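Local coordinates for anti sigma factor FlgM (PDB 1RP3), which binds the flagellar sigma factor Sigma-28 as its anti-sigma factor and holds it in an inactive conformation, at the interface of chains B and A. Residues are numbered along the deposited sequence; one frame, centred on the assembly and turned at random. Chains: chain A, anti sigma factor FlgM; chain B, RNA polymerase sigma factor SIGMA-28 (FliA).

Contact 1: the interface of chains B and A. Residues chain B 151, 178, 181-182, 185; chain A 76, 79-80, 83-84.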
loop_
_atom_site.group_PDB
_atom_site.type_symbol
_atom_site.label_atom_id
_atom_site.label_comp_id
_atom_site.label_asym_id
_atom_site.label_seq_id
_atom_site.Cartn_x
_atom_site.Cartn_y
_atom_site.Cartn_z
ATOM N N PHE B 151 -6.495 -7.169 -8.205
ATOM C CA PHE B 151 -5.338 -6.689 -8.944
ATOM C C PHE B 151 -4.264 -7.752 -9.103
ATOM O O PHE B 151 -3.514 -7.728 -10.073
ATOM C CB PHE B 151 -4.746 -5.452 -8.280
ATOM C CG PHE B 151 -5.412 -4.187 -8.673
ATOM C CD1 PHE B 151 -4.999 -3.500 -9.806
ATOM C CD2 PHE B 151 -6.467 -3.685 -7.929
ATOM C CE1 PHE B 151 -5.617 -2.320 -10.180
ATOM C CE2 PHE B 151 -7.090 -2.507 -8.295
ATOM C CZ PHE B 151 -6.670 -1.825 -9.426
ATOM N N THR B 178 -5.677 -0.326 -17.664
ATOM C CA THR B 178 -6.047 1.036 -17.302
ATOM C C THR B 178 -7.496 1.362 -17.665
ATOM O O THR B 178 -8.209 1.978 -16.874
ATOM C CB THR B 178 -5.110 2.082 -17.937
ATOM O OG1 THR B 178 -5.125 1.936 -19.356
ATOM C CG2 THR B 178 -3.688 1.899 -17.445
ATOM N N VAL B 181 -10.021 -0.322 -15.325
ATOM C CA VAL B 181 -10.078 0.376 -14.046
ATOM C C VAL B 181 -10.819 1.701 -14.227
ATOM O O VAL B 181 -11.560 2.126 -13.345
ATOM C CB VAL B 181 -8.654 0.665 -13.496
ATOM C CG1 VAL B 181 -8.726 1.481 -12.209
ATOM C CG2 VAL B 181 -7.916 -0.633 -13.246
ATOM N N LYS B 182 -10.613 2.345 -15.375
ATOM C CA LYS B 182 -11.256 3.623 -15.690
ATOM C C LYS B 182 -12.769 3.473 -15.770
ATOM O O LYS B 182 -13.514 4.394 -15.431
ATOM C CB LYS B 182 -10.719 4.182 -17.009
ATOM C CG LYS B 182 -11.312 5.524 -17.427
ATOM C CD LYS B 182 -10.525 6.148 -18.575
ATOM C CE LYS B 182 -9.078 6.385 -18.165
ATOM N NZ LYS B 182 -8.236 6.900 -19.278
ATOM N N VAL B 185 -13.933 3.257 -12.051
ATOM C CA VAL B 185 -13.745 4.543 -11.392
ATOM C C VAL B 185 -14.843 5.544 -11.746
ATOM O O VAL B 185 -15.357 6.246 -10.874
ATOM C CB VAL B 185 -12.359 5.135 -11.726
ATOM C CG1 VAL B 185 -12.256 6.574 -11.243
ATOM C CG2 VAL B 185 -11.269 4.284 -11.080
ATOM N N ASP A 76 -11.009 10.952 -13.643
ATOM C CA ASP A 76 -10.954 9.503 -13.580
ATOM C C ASP A 76 -9.543 9.029 -13.907
ATOM O O ASP A 76 -9.109 7.992 -13.416
ATOM C CB ASP A 76 -11.966 8.891 -14.546
ATOM C CG ASP A 76 -13.406 9.200 -14.157
ATOM O OD1 ASP A 76 -13.631 10.024 -13.239
ATOM O OD2 ASP A 76 -14.319 8.612 -14.773
ATOM N N VAL A 79 -7.381 9.164 -10.642
ATOM C CA VAL A 79 -7.813 8.120 -9.718
ATOM C C VAL A 79 -7.307 6.774 -10.218
ATOM O O VAL A 79 -6.930 5.908 -9.431
ATOM C CB VAL A 79 -9.359 8.077 -9.600
ATOM C CG1 VAL A 79 -9.802 6.972 -8.657
ATOM C CG2 VAL A 79 -9.885 9.420 -9.118
ATOM N N VAL A 80 -7.323 6.603 -11.537
ATOM C CA VAL A 80 -6.850 5.372 -12.159
ATOM C C VAL A 80 -5.343 5.265 -11.959
ATOM O O VAL A 80 -4.839 4.209 -11.572
ATOM C CB VAL A 80 -7.208 5.335 -13.670
ATOM C CG1 VAL A 80 -6.333 4.334 -14.426
ATOM C CG2 VAL A 80 -8.668 4.968 -13.828
ATOM N N LEU A 83 -4.718 4.317 -8.172
ATOM C CA LEU A 83 -4.978 2.928 -7.828
ATOM C C LEU A 83 -4.003 1.964 -8.484
ATOM O O LEU A 83 -3.464 1.071 -7.827
ATOM C CB LEU A 83 -6.420 2.556 -8.176
ATOM C CG LEU A 83 -7.483 3.422 -7.498
ATOM C CD1 LEU A 83 -8.826 3.259 -8.203
ATOM C CD2 LEU A 83 -7.583 3.061 -6.018
ATOM N N ILE A 84 -3.745 2.165 -9.769
ATOM C CA ILE A 84 -2.840 1.278 -10.479
ATOM C C ILE A 84 -1.418 1.353 -9.938
ATOM O O ILE A 84 -0.782 0.325 -9.740
ATOM C CB ILE A 84 -2.875 1.527 -12.005
ATOM C CG1 ILE A 84 -4.239 1.105 -12.548
ATOM C CG2 ILE A 84 -1.757 0.730 -12.715
ATOM C CD1 ILE A 84 -4.402 1.307 -14.028
#
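A:Val80 sets one methyl, CG2, against helix 167-185 of the sigma factor, where B:Lys182, B:Val181 and B:Val185 surround it. Its nearest neighbour is backbone rather than side chain: CG2 of A:Val80 lies 3.5 Å from CA of B:Lys182. CG2 of B:Val185 and CG1 of B:Val181 also press on CG2 of A:Val80, the latter at 3.8 Å, their branches slanting across that of A:Val80. CG1, the other methyl of A:Val80, faces the turn around B:Thr178.

B:Val185 works with both branches. CG1 of B:Val185 meets CG1 of A:Val79 at 3.6 Å, while CG2 of B:Val185 touches A:Val80 and also CD1 of A:Leu83, 3.9 Å away. An alanine here would probably leave A:Val79 and A:Leu83 without their methyl partners and open a gap at this end of the seam.

Towards the far end of the FlgM helix 76-87, A:Ile84 thrusts its terminal methyl CD1 to 3.5 Å from CG2 of B:Thr178, the two side chains meeting at about a right angle. The threonine torsion (chi1 58°) places OG1 in the crowded position between backbone N and carbonyl carbon, and presents the methyl to the isoleucine. CG2 of B:Val181 flanks A:Ile84, and the ring of B:Phe151, from helix 129-158, comes more loosely, with CE1 of B:Phe151 4.4 Å from CG1 of A:Ile84.

At the rim, A:Asp76 offers carbon: CA of A:Asp76 is 4.0 Å from CG1 of B:Val185, and its carboxylate makes no bond across. B:Lys182 likewise contributes backbone and CB. No polar pair bridges this patch, so shape and burial of branched side chains carry it. The seam shows how an anti-sigma helix can be held by methyl packing, here fastening the C-terminal helix of FlgM to Sigma-28.

Contact 2: the interface of chains B and A. Residues chain B 193, 197, 201-202; chain A 72-75, 78-79, 81.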
loop_
_atom_site.group_PDB
_atom_site.type_symbol
_atom_site.label_atom_id
_atom_site.label_comp_id
_atom_site.label_asym_id
_atom_site.label_seq_id
_atom_site.Cartn_x
_atom_site.Cartn_y
_atom_site.Cartn_z
ATOM N N LYS B 193 -15.015 9.523 -5.045
ATOM C CA LYS B 193 -13.966 9.685 -6.042
ATOM C C LYS B 193 -12.939 10.694 -5.544
ATOM O O LYS B 193 -11.737 10.455 -5.652
ATOM C CB LYS B 193 -14.588 10.148 -7.360
ATOM C CG LYS B 193 -13.641 10.202 -8.546
ATOM C CD LYS B 193 -14.387 10.533 -9.846
ATOM C CE LYS B 193 -15.392 9.441 -10.202
ATOM N NZ LYS B 193 -16.227 9.784 -11.390
ATOM N N GLN B 197 -9.016 9.987 -4.745
ATOM C CA GLN B 197 -7.935 10.713 -5.394
ATOM C C GLN B 197 -6.967 11.291 -4.366
ATOM O O GLN B 197 -5.745 11.180 -4.526
ATOM C CB GLN B 197 -8.477 11.817 -6.311
ATOM C CG GLN B 197 -7.387 12.544 -7.105
ATOM C CD GLN B 197 -7.940 13.510 -8.157
ATOM O OE1 GLN B 197 -8.733 13.130 -9.030
ATOM N NE2 GLN B 197 -7.493 14.756 -8.097
ATOM N N TYR B 201 -3.912 9.111 -5.270
ATOM C CA TYR B 201 -3.198 9.904 -6.257
ATOM C C TYR B 201 -2.331 10.936 -5.542
ATOM O O TYR B 201 -1.202 11.183 -5.949
ATOM C CB TYR B 201 -4.164 10.564 -7.244
ATOM C CG TYR B 201 -3.480 11.473 -8.243
ATOM C CD1 TYR B 201 -2.737 10.945 -9.295
ATOM C CD2 TYR B 201 -3.558 12.863 -8.117
ATOM C CE1 TYR B 201 -2.083 11.777 -10.201
ATOM C CE2 TYR B 201 -2.913 13.706 -9.011
ATOM C CZ TYR B 201 -2.175 13.160 -10.052
ATOM O OH TYR B 201 -1.530 14.003 -10.932
ATOM N N GLU B 202 -2.853 11.531 -4.474
ATOM C CA GLU B 202 -2.080 12.504 -3.707
ATOM C C GLU B 202 -1.249 11.816 -2.615
ATOM O O GLU B 202 -0.370 12.428 -2.020
ATOM C CB GLU B 202 -2.988 13.573 -3.091
ATOM C CG GLU B 202 -3.850 14.352 -4.089
ATOM C CD GLU B 202 -3.055 15.247 -5.044
ATOM O OE1 GLU B 202 -1.856 15.525 -4.794
ATOM O OE2 GLU B 202 -3.648 15.685 -6.056
ATOM N N TYR A 72 -9.313 22.592 -7.856
ATOM C CA TYR A 72 -8.804 21.232 -7.732
ATOM C C TYR A 72 -9.619 20.331 -8.636
ATOM O O TYR A 72 -10.824 20.166 -8.451
ATOM C CB TYR A 72 -8.871 20.716 -6.295
ATOM C CG TYR A 72 -8.209 19.361 -6.137
ATOM C CD1 TYR A 72 -6.819 19.249 -6.057
ATOM C CD2 TYR A 72 -8.968 18.189 -6.099
ATOM C CE1 TYR A 72 -6.201 18.007 -5.953
ATOM C CE2 TYR A 72 -8.360 16.943 -5.997
ATOM C CZ TYR A 72 -6.977 16.862 -5.922
ATOM O OH TYR A 72 -6.370 15.636 -5.827
ATOM N N GLU A 73 -8.941 19.739 -9.610
ATOM C CA GLU A 73 -9.596 18.867 -10.566
ATOM C C GLU A 73 -9.591 17.402 -10.161
ATOM O O GLU A 73 -8.549 16.842 -9.829
ATOM C CB GLU A 73 -8.958 19.036 -11.952
ATOM N N VAL A 74 -10.778 16.805 -10.166
ATOM C CA VAL A 74 -10.953 15.397 -9.850
ATOM C C VAL A 74 -11.252 14.713 -11.182
ATOM O O VAL A 74 -12.300 14.952 -11.786
ATOM C CB VAL A 74 -12.147 15.162 -8.899
ATOM C CG1 VAL A 74 -12.340 13.674 -8.655
ATOM C CG2 VAL A 74 -11.926 15.888 -7.590
ATOM N N SER A 75 -10.315 13.902 -11.662
ATOM C CA SER A 75 -10.501 13.200 -12.928
ATOM C C SER A 75 -10.388 11.700 -12.740
ATOM O O SER A 75 -9.744 11.226 -11.802
ATOM C CB SER A 75 -9.466 13.660 -13.963
ATOM O OG SER A 75 -8.165 13.202 -13.638
ATOM N N LYS A 78 -6.578 10.485 -13.052
ATOM C CA LYS A 78 -5.782 10.573 -11.830
ATOM C C LYS A 78 -6.098 9.459 -10.826
ATOM O O LYS A 78 -5.193 8.882 -10.232
ATOM C CB LYS A 78 -5.978 11.942 -11.182
ATOM C CG LYS A 78 -5.402 13.088 -11.995
ATOM C CD LYS A 78 -5.659 14.438 -11.341
ATOM C CE LYS A 78 -5.054 15.564 -12.172
ATOM N NZ LYS A 78 -5.298 16.906 -11.570
ATOM N N VAL A 79 -7.381 9.164 -10.642
ATOM C CA VAL A 79 -7.813 8.120 -9.718
ATOM C C VAL A 79 -7.307 6.774 -10.218
ATOM O O VAL A 79 -6.930 5.908 -9.431
ATOM C CB VAL A 79 -9.359 8.077 -9.600
ATOM C CG1 VAL A 79 -9.802 6.972 -8.657
ATOM C CG2 VAL A 79 -9.885 9.420 -9.118
ATOM N N LYS A 81 -4.632 6.363 -12.203
ATOM C CA LYS A 81 -3.182 6.384 -12.027
ATOM C C LYS A 81 -2.857 6.061 -10.569
ATOM O O LYS A 81 -1.943 5.278 -10.287
ATOM C CB LYS A 81 -2.609 7.750 -12.417
#
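Helix 190-201 of Sigma-28, with B:Glu202 just after it, meets the FlgM segment 72-75 and the first turn of helix 76-87. B:Gln197 is the hub. Its CG is anti to the backbone N (chi1 -176°) and the chain runs extended from there, carrying the amide into the FlgM loop, where both ends of the group are used. NE2 of B:Gln197 donates to the backbone carbonyl O of A:Glu73 at 2.9 Å, nearly straight and in the plane of its own amide, and also to the phenol OH of A:Tyr72 at 2.7 Å, tilted from that plane. OE1 of B:Gln197 accepts the backbone N-H of A:Ser75, N to OE1 3.2 Å, in the carbonyl plane, a more bent bond. Three bonds thus fix the rotation of the amide and read backbone as well as side chain.

The phenol of A:Tyr72 reaches B:Gln197 tip to tip and passes the chain of bonds on, OH of A:Tyr72 donating to OE2 of B:Glu202 at 2.7 Å, on the anti side of the carboxylate. OE2 in turn lies at the edge of the tyrosine ring, in its plane.

Beside this network, A:Lys78 lays its aliphatic chain across the ring of B:Tyr201, with CB of A:Lys78 over the ring centre, 3.8 Å from the centroid. Its backbone N donates to OG of A:Ser75, a cap that steadies the start of helix 76-87. On the opposite flank, CG of B:Lys193 packs on CG1 of A:Val74 at 3.7 Å and on CG2 of A:Val79. The site anchors the approach to the last FlgM helix on sigma region 4, and so adds directional, polar recognition to the hold on Sigma-28.

About 10 Å separates the C-alpha centres of contact 1 and contact 2, and A:Val79 belongs to both, its two methyls turned to different sigma helices. FlgM helix 76-87 is the common element: contact 1 sets it against helix 167-185, while contact 2 sets its start and the preceding loop against helix 190-201. One is wholly apolar and the other rich in directed bonds, so packing and polar registration complement each other. Gripping two successive sigma helices with one short helix and the segment leading into it would tie their relative placement, which fits the inactive conformation in which FlgM holds Sigma-28.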